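Fibronectin type III domain-containing protein (Simiduia agarivorans, PDB 6P2K) is a family 74 glycoside hydrolase that probably cleaves xyloglucan-type β-glucans, with a catalytic region built from seven-bladed β-propellers and zinc ions bound in the crystal. Local coordinates at residues E311-S316 with Y369-K374; P272-T275 with H279-L282; W616-E621 with N646-L651. One frame throughout, in Å; residues are numbered along the deposited sequence.

Contact 1 (E311-S316 with Y369-K374); sequences EKIWDS and YSWQNK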
loop_
_atom_site.group_PDB
_atom_site.type_symbol
_atom_site.label_atom_id
_atom_site.label_comp_id
_atom_site.label_asym_id
_atom_site.label_seq_id
_atom_site.Cartn_x
_atom_site.Cartn_y
_atom_site.Cartn_z
ATOM N N GLU B 311 2.530 27.061 44.346
ATOM C CA GLU B 311 3.198 26.199 43.384
ATOM C C GLU B 311 2.214 25.153 42.888
ATOM O O GLU B 311 1.451 24.586 43.676
ATOM C CB GLU B 311 4.421 25.522 44.011
ATOM C CG GLU B 311 5.007 24.386 43.197
ATOM C CD GLU B 311 6.117 23.665 43.936
ATOM O OE1 GLU B 311 6.840 22.867 43.303
ATOM O OE2 GLU B 311 6.267 23.900 45.154
ATOM N N LYS B 312 2.221 24.908 41.581
ATOM C CA LYS B 312 1.394 23.855 41.006
ATOM C C LYS B 312 2.097 22.523 41.218
ATOM O O LYS B 312 3.163 22.277 40.646
ATOM C CB LYS B 312 1.136 24.116 39.525
ATOM C CG LYS B 312 -0.056 25.018 39.262
ATOM C CD LYS B 312 -0.620 24.809 37.869
ATOM C CE LYS B 312 -1.530 25.962 37.477
ATOM N NZ LYS B 312 -2.135 25.762 36.129
ATOM N N ILE B 313 1.514 21.663 42.058
ATOM C CA ILE B 313 2.066 20.327 42.264
ATOM C C ILE B 313 1.453 19.307 41.319
ATOM O O ILE B 313 1.900 18.149 41.292
ATOM C CB ILE B 313 1.882 19.885 43.728
ATOM C CG1 ILE B 313 0.397 19.840 44.094
ATOM C CG2 ILE B 313 2.626 20.832 44.658
ATOM C CD1 ILE B 313 0.115 19.072 45.367
ATOM N N TRP B 314 0.451 19.707 40.537
ATOM C CA TRP B 314 -0.198 18.874 39.535
ATOM C C TRP B 314 -0.645 19.809 38.423
ATOM O O TRP B 314 -1.156 20.896 38.702
ATOM C CB TRP B 314 -1.388 18.120 40.136
ATOM C CG TRP B 314 -1.804 16.881 39.397
ATOM C CD1 TRP B 314 -1.110 16.221 38.420
ATOM C CD2 TRP B 314 -3.022 16.152 39.587
ATOM N NE1 TRP B 314 -1.828 15.126 37.990
ATOM C CE2 TRP B 314 -3.004 15.064 38.694
ATOM C CE3 TRP B 314 -4.129 16.320 40.426
ATOM C CZ2 TRP B 314 -4.048 14.146 38.621
ATOM C CZ3 TRP B 314 -5.165 15.406 40.350
ATOM C CH2 TRP B 314 -5.115 14.333 39.456
ATOM N N ASP B 315 -0.441 19.407 37.171
ATOM C CA ASP B 315 -0.597 20.349 36.069
ATOM C C ASP B 315 -1.050 19.607 34.814
ATOM O O ASP B 315 -1.367 18.415 34.855
ATOM C CB ASP B 315 0.714 21.108 35.833
ATOM C CG ASP B 315 0.491 22.510 35.307
ATOM O OD1 ASP B 315 -0.626 22.793 34.817
ATOM O OD2 ASP B 315 1.435 23.326 35.379
ATOM N N SER B 316 -1.064 20.332 33.691
ATOM C CA SER B 316 -1.455 19.785 32.401
ATOM C C SER B 316 -0.689 18.504 32.108
ATOM O O SER B 316 0.465 18.340 32.511
ATOM C CB SER B 316 -1.183 20.799 31.285
ATOM O OG SER B 316 -1.649 22.083 31.651
ATOM N N TYR B 369 6.271 15.506 43.692
ATOM C CA TYR B 369 5.104 14.651 43.812
ATOM C C TYR B 369 5.050 13.707 42.620
ATOM O O TYR B 369 5.351 14.101 41.490
ATOM C CB TYR B 369 3.819 15.482 43.895
ATOM C CG TYR B 369 3.701 16.276 45.175
ATOM C CD1 TYR B 369 4.268 17.537 45.289
ATOM C CD2 TYR B 369 3.030 15.758 46.275
ATOM C CE1 TYR B 369 4.166 18.263 46.460
ATOM C CE2 TYR B 369 2.921 16.476 47.451
ATOM C CZ TYR B 369 3.491 17.729 47.540
ATOM O OH TYR B 369 3.388 18.452 48.706
ATOM N N SER B 370 4.674 12.460 42.881
ATOM C CA SER B 370 4.588 11.422 41.858
ATOM C C SER B 370 3.142 10.938 41.809
ATOM O O SER B 370 2.695 10.203 42.695
ATOM C CB SER B 370 5.558 10.282 42.157
ATOM O OG SER B 370 5.582 9.345 41.096
ATOM N N TRP B 371 2.416 11.349 40.774
ATOM C CA TRP B 371 0.989 11.080 40.695
ATOM C C TRP B 371 0.726 9.684 40.149
ATOM O O TRP B 371 1.352 9.252 39.178
ATOM C CB TRP B 371 0.306 12.140 39.831
ATOM C CG TRP B 371 0.260 13.450 40.544
ATOM C CD1 TRP B 371 1.162 14.471 40.450
ATOM C CD2 TRP B 371 -0.715 13.861 41.505
ATOM N NE1 TRP B 371 0.796 15.501 41.283
ATOM C CE2 TRP B 371 -0.354 15.152 41.942
ATOM C CE3 TRP B 371 -1.865 13.267 42.033
ATOM C CZ2 TRP B 371 -1.101 15.857 42.879
ATOM C CZ3 TRP B 371 -2.608 13.971 42.963
ATOM C CH2 TRP B 371 -2.221 15.251 43.378
ATOM N N GLN B 372 -0.211 8.981 40.785
ATOM C CA GLN B 372 -0.509 7.587 40.487
ATOM C C GLN B 372 -1.983 7.439 40.139
ATOM O O GLN B 372 -2.849 7.977 40.838
ATOM C CB GLN B 372 -0.152 6.683 41.673
ATOM C CG GLN B 372 1.288 6.819 42.153
ATOM C CD GLN B 372 1.549 6.097 43.471
ATOM O OE1 GLN B 372 0.853 5.141 43.822
ATOM N NE2 GLN B 372 2.563 6.555 44.205
ATOM N N ASN B 373 -2.256 6.706 39.062
ATOM C CA ASN B 373 -3.620 6.427 38.625
ATOM C C ASN B 373 -4.242 5.388 39.556
ATOM O O ASN B 373 -3.755 4.257 39.644
ATOM C CB ASN B 373 -3.581 5.945 37.171
ATOM C CG ASN B 373 -4.902 5.358 36.670
ATOM O OD1 ASN B 373 -5.888 5.228 37.397
ATOM N ND2 ASN B 373 -4.910 4.998 35.392
ATOM N N LYS B 374 -5.325 5.769 40.245
ATOM C CA LYS B 374 -5.989 4.894 41.206
ATOM C C LYS B 374 -7.439 4.613 40.820
ATOM O O LYS B 374 -8.278 4.353 41.683
ATOM C CB LYS B 374 -5.929 5.487 42.614
ATOM C CG LYS B 374 -4.519 5.655 43.166
ATOM C CD LYS B 374 -3.871 4.304 43.441
ATOM C CE LYS B 374 -2.518 4.470 44.120
ATOM N NZ LYS B 374 -2.081 3.215 44.785
#
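The two chains draw closest at Ile-313 and Tyr-369, whose CA atoms lie 6.6 Å apart; they come from outermost strands of two different sheets and meet through side chains rather than a backbone ladder. Ile-313 and Trp-314 form a classic β bulge opposite Leu-292, and the CB of each points toward 369-374. The bulge thus turns two successive side chains to strand 368-373.

Two tryptophans carry most of the contact. Their five-membered rings stack face to face, centroids 3.6 Å apart and planes at 11°, with Trp-314 CG 3.4 Å from Trp-371 CE2. Trp-314 reaches this position because its CG stands anti to the backbone N (chi1 -158°). The indole suits position 371 for a second reason: its NE1 gives a hydrogen bond of 2.9 Å to Ile-313 O, nearly straight at 166°. The carbonyl oxygen lies in the indole plane, at the ring edge, so bond and stack together fix the ring's rotation. A leucine in place of Trp-371 would probably leave Ile-313 O without this donor and take away the flat ring that stacks on Trp-314.

Beside the stack, Ile-313 uses both its branches on Tyr-369. Ile-313 CD1 sits over the centre of the Tyr-369 face, 4.2 Å from the ring centroid in a CH-pi contact, while Ile-313 CG2 comes within 3.5 Å of Tyr-369 CE1. The phenol itself is tethered by its OH to Glu-294 and Arg-347.

The contact joins two consecutive propeller blades, 265-314 and 336-373. Leu-292 of strand 292-300 and Val-349 of strand 348-351 pack against Trp-371, Trp-321 meets Trp-314 edge to face, and from the same strand 368-373 Ser-370 OG hydrogen-bonds Lys-508 NZ of a second subunit.

Contact 2 (P272-T275 with H279-L282); sequences PRST and HKVL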
loop_
_atom_site.group_PDB
_atom_site.type_symbol
_atom_site.label_atom_id
_atom_site.label_comp_id
_atom_site.label_asym_id
_atom_site.label_seq_id
_atom_site.Cartn_x
_atom_site.Cartn_y
_atom_site.Cartn_z
ATOM N N PRO B 272 -1.467 18.650 58.064
ATOM C CA PRO B 272 -1.361 18.438 59.516
ATOM C C PRO B 272 0.071 18.343 60.002
ATOM O O PRO B 272 0.298 18.391 61.217
ATOM C CB PRO B 272 -2.116 17.120 59.740
ATOM C CG PRO B 272 -2.076 16.433 58.414
ATOM C CD PRO B 272 -2.156 17.532 57.395
ATOM N N ARG B 273 1.039 18.210 59.095
ATOM C CA ARG B 273 2.446 18.216 59.463
ATOM C C ARG B 273 2.968 19.616 59.760
ATOM O O ARG B 273 4.007 19.747 60.417
ATOM C CB ARG B 273 3.272 17.577 58.345
ATOM C CG ARG B 273 3.032 16.083 58.197
ATOM C CD ARG B 273 3.263 15.599 56.775
ATOM N NE ARG B 273 2.851 14.205 56.608
ATOM C CZ ARG B 273 1.604 13.812 56.363
ATOM N NH1 ARG B 273 0.631 14.705 56.242
ATOM N NH2 ARG B 273 1.328 12.521 56.233
ATOM N N SER B 274 2.275 20.658 59.297
ATOM C CA SER B 274 2.714 22.041 59.500
ATOM C C SER B 274 2.356 22.488 60.917
ATOM O O SER B 274 1.460 23.301 61.151
ATOM C CB SER B 274 2.097 22.956 58.452
ATOM O OG SER B 274 2.372 22.487 57.145
ATOM N N THR B 275 3.099 21.942 61.879
ATOM C CA THR B 275 2.860 22.211 63.290
ATOM C C THR B 275 3.539 23.481 63.788
ATOM O O THR B 275 3.255 23.914 64.910
ATOM C CB THR B 275 3.331 21.027 64.138
ATOM O OG1 THR B 275 4.686 20.706 63.793
ATOM C CG2 THR B 275 2.451 19.814 63.887
ATOM N N HIS B 279 3.369 26.973 56.932
ATOM C CA HIS B 279 2.196 26.180 56.589
ATOM C C HIS B 279 2.212 25.818 55.112
ATOM O O HIS B 279 2.471 26.673 54.257
ATOM C CB HIS B 279 0.908 26.936 56.919
ATOM C CG HIS B 279 0.899 27.546 58.283
ATOM N ND1 HIS B 279 0.080 28.602 58.618
ATOM C CD2 HIS B 279 1.602 27.244 59.400
ATOM C CE1 HIS B 279 0.285 28.929 59.881
ATOM N NE2 HIS B 279 1.202 28.121 60.379
ATOM N N LYS B 280 1.929 24.555 54.819
ATOM C CA LYS B 280 1.625 24.113 53.468
ATOM C C LYS B 280 0.111 24.047 53.323
ATOM O O LYS B 280 -0.566 23.411 54.139
ATOM C CB LYS B 280 2.256 22.750 53.179
ATOM C CG LYS B 280 3.772 22.721 53.307
ATOM C CD LYS B 280 4.451 23.226 52.044
ATOM C CE LYS B 280 5.962 23.290 52.223
ATOM N NZ LYS B 280 6.663 23.642 50.954
ATOM N N VAL B 281 -0.418 24.719 52.303
ATOM C CA VAL B 281 -1.856 24.810 52.077
ATOM C C VAL B 281 -2.176 24.208 50.715
ATOM O O VAL B 281 -1.537 24.550 49.715
ATOM C CB VAL B 281 -2.356 26.262 52.162
ATOM C CG1 VAL B 281 -3.873 26.302 52.088
ATOM C CG2 VAL B 281 -1.860 26.919 53.443
ATOM N N LEU B 282 -3.167 23.323 50.684
ATOM C CA LEU B 282 -3.588 22.626 49.477
ATOM C C LEU B 282 -4.855 23.275 48.937
ATOM O O LEU B 282 -5.795 23.527 49.697
ATOM C CB LEU B 282 -3.832 21.149 49.783
ATOM C CG LEU B 282 -3.944 20.146 48.641
ATOM C CD1 LEU B 282 -2.682 20.169 47.800
ATOM C CD2 LEU B 282 -4.179 18.763 49.222
#
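Ser-274 turns its hydroxyl to Lys-280 through a first torsion of -55°, which sets OG beside its own backbone N and anti to the carbonyl carbon. The main chain helps: Ser-274 is the centre of an inverse gamma turn, closed by a hydrogen bond of 2.8 Å from Thr-275 N to Arg-273 O, and this tight bend faces its CB toward the strand.

From there Ser-274 OG accepts a hydrogen bond from Lys-280 N, 3.1 Å long and almost straight at 168°. A serine fits because its short side chain offers an oxygen at just the distance needed to occupy a strand N-H from the loop. Ser-274 CB meanwhile lies 3.7 Å from His-279 CA, so the residue packs on the strand backbone as well as bonding to it. The aliphatic base of Lys-280 adds a lighter touch, its CB standing 4.0 Å from Ser-274 OG. The lysine chain then bends at chi2 and leads away, carrying NZ to Thr-296 OG1. The imidazole of His-279 has its own partners: ND1 bonds Tyr-224 OH, and the ring meets that of Trp-299.

The site lies in the turn of the β-hairpin that joins the first two strands of a blade. Strand 278-285 runs antiparallel between 265-270 and 292-300, pairing through Lys-280 with Asp-271 and through His-279 with Phe-297, while Pro-272 and Lys-280 both touch Tyr-338 on strand 336-338.

Contact 3 (W616-E621 with N646-L651); sequences WDAEVE and NNWQIL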
loop_
_atom_site.group_PDB
_atom_site.type_symbol
_atom_site.label_atom_id
_atom_site.label_comp_id
_atom_site.label_asym_id
_atom_site.label_seq_id
_atom_site.Cartn_x
_atom_site.Cartn_y
_atom_site.Cartn_z
ATOM N N TRP B 616 -41.252 8.925 29.126
ATOM C CA TRP B 616 -40.069 9.446 28.444
ATOM C C TRP B 616 -39.085 8.341 28.075
ATOM O O TRP B 616 -38.362 8.464 27.077
ATOM C CB TRP B 616 -39.378 10.499 29.314
ATOM C CG TRP B 616 -38.142 11.095 28.688
ATOM C CD1 TRP B 616 -36.863 11.030 29.170
ATOM C CD2 TRP B 616 -38.071 11.847 27.469
ATOM N NE1 TRP B 616 -36.004 11.694 28.326
ATOM C CE2 TRP B 616 -36.720 12.205 27.275
ATOM C CE3 TRP B 616 -39.019 12.255 26.524
ATOM C CZ2 TRP B 616 -36.295 12.948 26.174
ATOM C CZ3 TRP B 616 -38.595 12.990 25.430
ATOM C CH2 TRP B 616 -37.243 13.327 25.263
ATOM N N ASP B 617 -39.041 7.259 28.852
ATOM C CA ASP B 617 -38.130 6.150 28.593
ATOM C C ASP B 617 -38.880 4.869 28.234
ATOM O O ASP B 617 -38.378 3.764 28.445
ATOM C CB ASP B 617 -37.212 5.929 29.793
ATOM C CG ASP B 617 -36.216 7.062 29.975
ATOM O OD1 ASP B 617 -35.370 7.269 29.073
ATOM O OD2 ASP B 617 -36.287 7.757 31.010
ATOM N N ALA B 618 -40.078 5.013 27.675
ATOM C CA ALA B 618 -40.871 3.862 27.272
ATOM C C ALA B 618 -40.192 3.116 26.130
ATOM O O ALA B 618 -39.652 3.725 25.204
ATOM C CB ALA B 618 -42.268 4.309 26.846
ATOM N N GLU B 619 -40.236 1.788 26.192
ATOM C CA GLU B 619 -39.564 0.935 25.225
ATOM C C GLU B 619 -40.551 -0.018 24.565
ATOM O O GLU B 619 -41.608 -0.339 25.116
ATOM C CB GLU B 619 -38.452 0.113 25.882
ATOM C CG GLU B 619 -37.222 0.903 26.276
ATOM C CD GLU B 619 -36.294 0.088 27.148
ATOM O OE1 GLU B 619 -36.811 -0.698 27.972
ATOM O OE2 GLU B 619 -35.058 0.227 27.011
ATOM N N VAL B 620 -40.173 -0.484 23.378
ATOM C CA VAL B 620 -40.880 -1.554 22.685
ATOM C C VAL B 620 -39.843 -2.522 22.131
ATOM O O VAL B 620 -38.748 -2.111 21.729
ATOM C CB VAL B 620 -41.796 -1.010 21.567
ATOM C CG1 VAL B 620 -40.979 -0.330 20.469
ATOM C CG2 VAL B 620 -42.668 -2.125 20.997
ATOM N N GLU B 621 -40.173 -3.812 22.146
ATOM C CA GLU B 621 -39.315 -4.851 21.596
ATOM C C GLU B 621 -40.157 -5.809 20.770
ATOM O O GLU B 621 -41.258 -6.188 21.179
ATOM C CB GLU B 621 -38.588 -5.633 22.701
ATOM C CG GLU B 621 -37.563 -6.647 22.195
ATOM C CD GLU B 621 -36.139 -6.122 22.217
ATOM O OE1 GLU B 621 -35.410 -6.446 23.183
ATOM O OE2 GLU B 621 -35.749 -5.396 21.274
ATOM N N ASN B 646 -50.074 6.323 36.937
ATOM C CA ASN B 646 -48.752 6.542 36.373
ATOM C C ASN B 646 -47.848 5.325 36.513
ATOM O O ASN B 646 -46.634 5.448 36.327
ATOM C CB ASN B 646 -48.097 7.762 37.023
ATOM C CG ASN B 646 -48.805 9.060 36.672
ATOM O OD1 ASN B 646 -49.377 9.196 35.589
ATOM N ND2 ASN B 646 -48.774 10.018 37.591
ATOM N N ASN B 647 -48.410 4.157 36.827
ATOM C CA ASN B 647 -47.606 2.951 36.993
ATOM C C ASN B 647 -47.163 2.411 35.640
ATOM O O ASN B 647 -47.978 2.251 34.725
ATOM C CB ASN B 647 -48.397 1.882 37.742
ATOM C CG ASN B 647 -48.569 2.201 39.213
ATOM O OD1 ASN B 647 -47.642 2.675 39.873
ATOM N ND2 ASN B 647 -49.763 1.941 39.736
ATOM N N TRP B 648 -45.872 2.122 35.513
ATOM C CA TRP B 648 -45.367 1.467 34.317
ATOM C C TRP B 648 -45.627 -0.030 34.407
ATOM O O TRP B 648 -45.548 -0.623 35.485
ATOM C CB TRP B 648 -43.874 1.734 34.140
ATOM C CG TRP B 648 -43.565 3.136 33.720
ATOM C CD1 TRP B 648 -44.146 4.280 34.187
ATOM C CD2 TRP B 648 -42.599 3.544 32.748
ATOM N NE1 TRP B 648 -43.599 5.376 33.566
ATOM C CE2 TRP B 648 -42.646 4.953 32.679
ATOM C CE3 TRP B 648 -41.697 2.857 31.930
ATOM C CZ2 TRP B 648 -41.829 5.686 31.818
ATOM C CZ3 TRP B 648 -40.886 3.584 31.080
ATOM C CH2 TRP B 648 -40.958 4.986 31.029
ATOM N N GLN B 649 -45.951 -0.634 33.266
ATOM C CA GLN B 649 -46.312 -2.043 33.205
ATOM C C GLN B 649 -45.676 -2.667 31.973
ATOM O O GLN B 649 -45.220 -1.969 31.064
ATOM C CB GLN B 649 -47.837 -2.232 33.160
ATOM C CG GLN B 649 -48.608 -1.438 34.206
ATOM C CD GLN B 649 -50.106 -1.405 33.940
ATOM O OE1 GLN B 649 -50.913 -1.660 34.834
ATOM N NE2 GLN B 649 -50.482 -1.085 32.706
ATOM N N ILE B 650 -45.650 -3.998 31.950
ATOM C CA ILE B 650 -45.236 -4.754 30.773
ATOM C C ILE B 650 -46.492 -5.260 30.078
ATOM O O ILE B 650 -47.272 -6.021 30.664
ATOM C CB ILE B 650 -44.301 -5.919 31.135
ATOM C CG1 ILE B 650 -43.044 -5.414 31.849
ATOM C CG2 ILE B 650 -43.905 -6.675 29.875
ATOM C CD1 ILE B 650 -42.100 -4.650 30.952
ATOM N N LEU B 651 -46.695 -4.826 28.839
ATOM C CA LEU B 651 -47.812 -5.274 28.020
ATOM C C LEU B 651 -47.278 -6.110 26.868
ATOM O O LEU B 651 -46.218 -5.808 26.310
ATOM C CB LEU B 651 -48.625 -4.091 27.480
ATOM C CG LEU B 651 -49.153 -3.074 28.496
ATOM C CD1 LEU B 651 -50.211 -2.182 27.871
ATOM C CD2 LEU B 651 -49.713 -3.774 29.715
#
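Asp-617, whose backbone rests against the indole of Trp-648, sends its carboxylate into a salt bridge between OD1 and Arg-571 NE. That pairing gives the buried acid a charged mate outside the contact. Between the two segments themselves no hydrogen bond forms: the contact is one of van der Waals packing.

Trp-648 does the touching with the far end of its six-membered ring. Trp-648 CH2 reaches 3.5 Å from Asp-617 C, meeting the peptide at the ring edge, and lies equally near, at 3.5 Å, to Ala-618 N. The neighbouring ring carbon, Trp-648 CZ3, is 3.6 Å from Asp-617 O. Swung beside its backbone N (chi1 -72°), the long indole can span the gap between chains whose nearest CA atoms, those of Ala-618 and Trp-648, are 8.7 Å apart. The indole thus meets mostly backbone, with Asp-617 CB 4.1 Å from Trp-648 CH2; the small methyl of Ala-618, its CB 4.4 Å from Trp-648 CH2, leaves room for the ring edge. Trp-616 approaches with its backbone N, whereas its own indole leads away, to lie about 4 Å from a glycerol probably left by crystallisation.

The zinc held by Asp-405 and Asp-513 is about 11 Å from the Asp-617 side chain, too far for the acid to be a ligand. The chain turns a corner at 616 and 617, leaving strand 605-615 of one sheet to enter the next at 618-625. In that antiparallel blade, strand 628-634 lies between 618-625 and 648-653. Trp-648 reaches from strand 648-653 to the start of 618-625; Ala-618 touches Ala-635, which also pairs through its backbone with Gln-649.

In the fold
Along the chain the contacts follow in series: contact 2 closes before contact 1 opens, and contact 3 comes last. The first two are neighbours, their centres 18 Å apart, and both reach the sheet 265-314. Contact 2 fastens a hairpin loop to that blade, whereas contact 1 joins its last strand to the following blade; they touch directly where Ile-313 CD1 lies 3.9 Å from Leu-282 CD1. Contact 3 belongs to a different blade, 618-664, about 47 Å from contact 1 and 56 Å from contact 2, centre to centre. It lies on the opposite side of the chain's centre, probably in the other of the two β-propellers of this catalytic part.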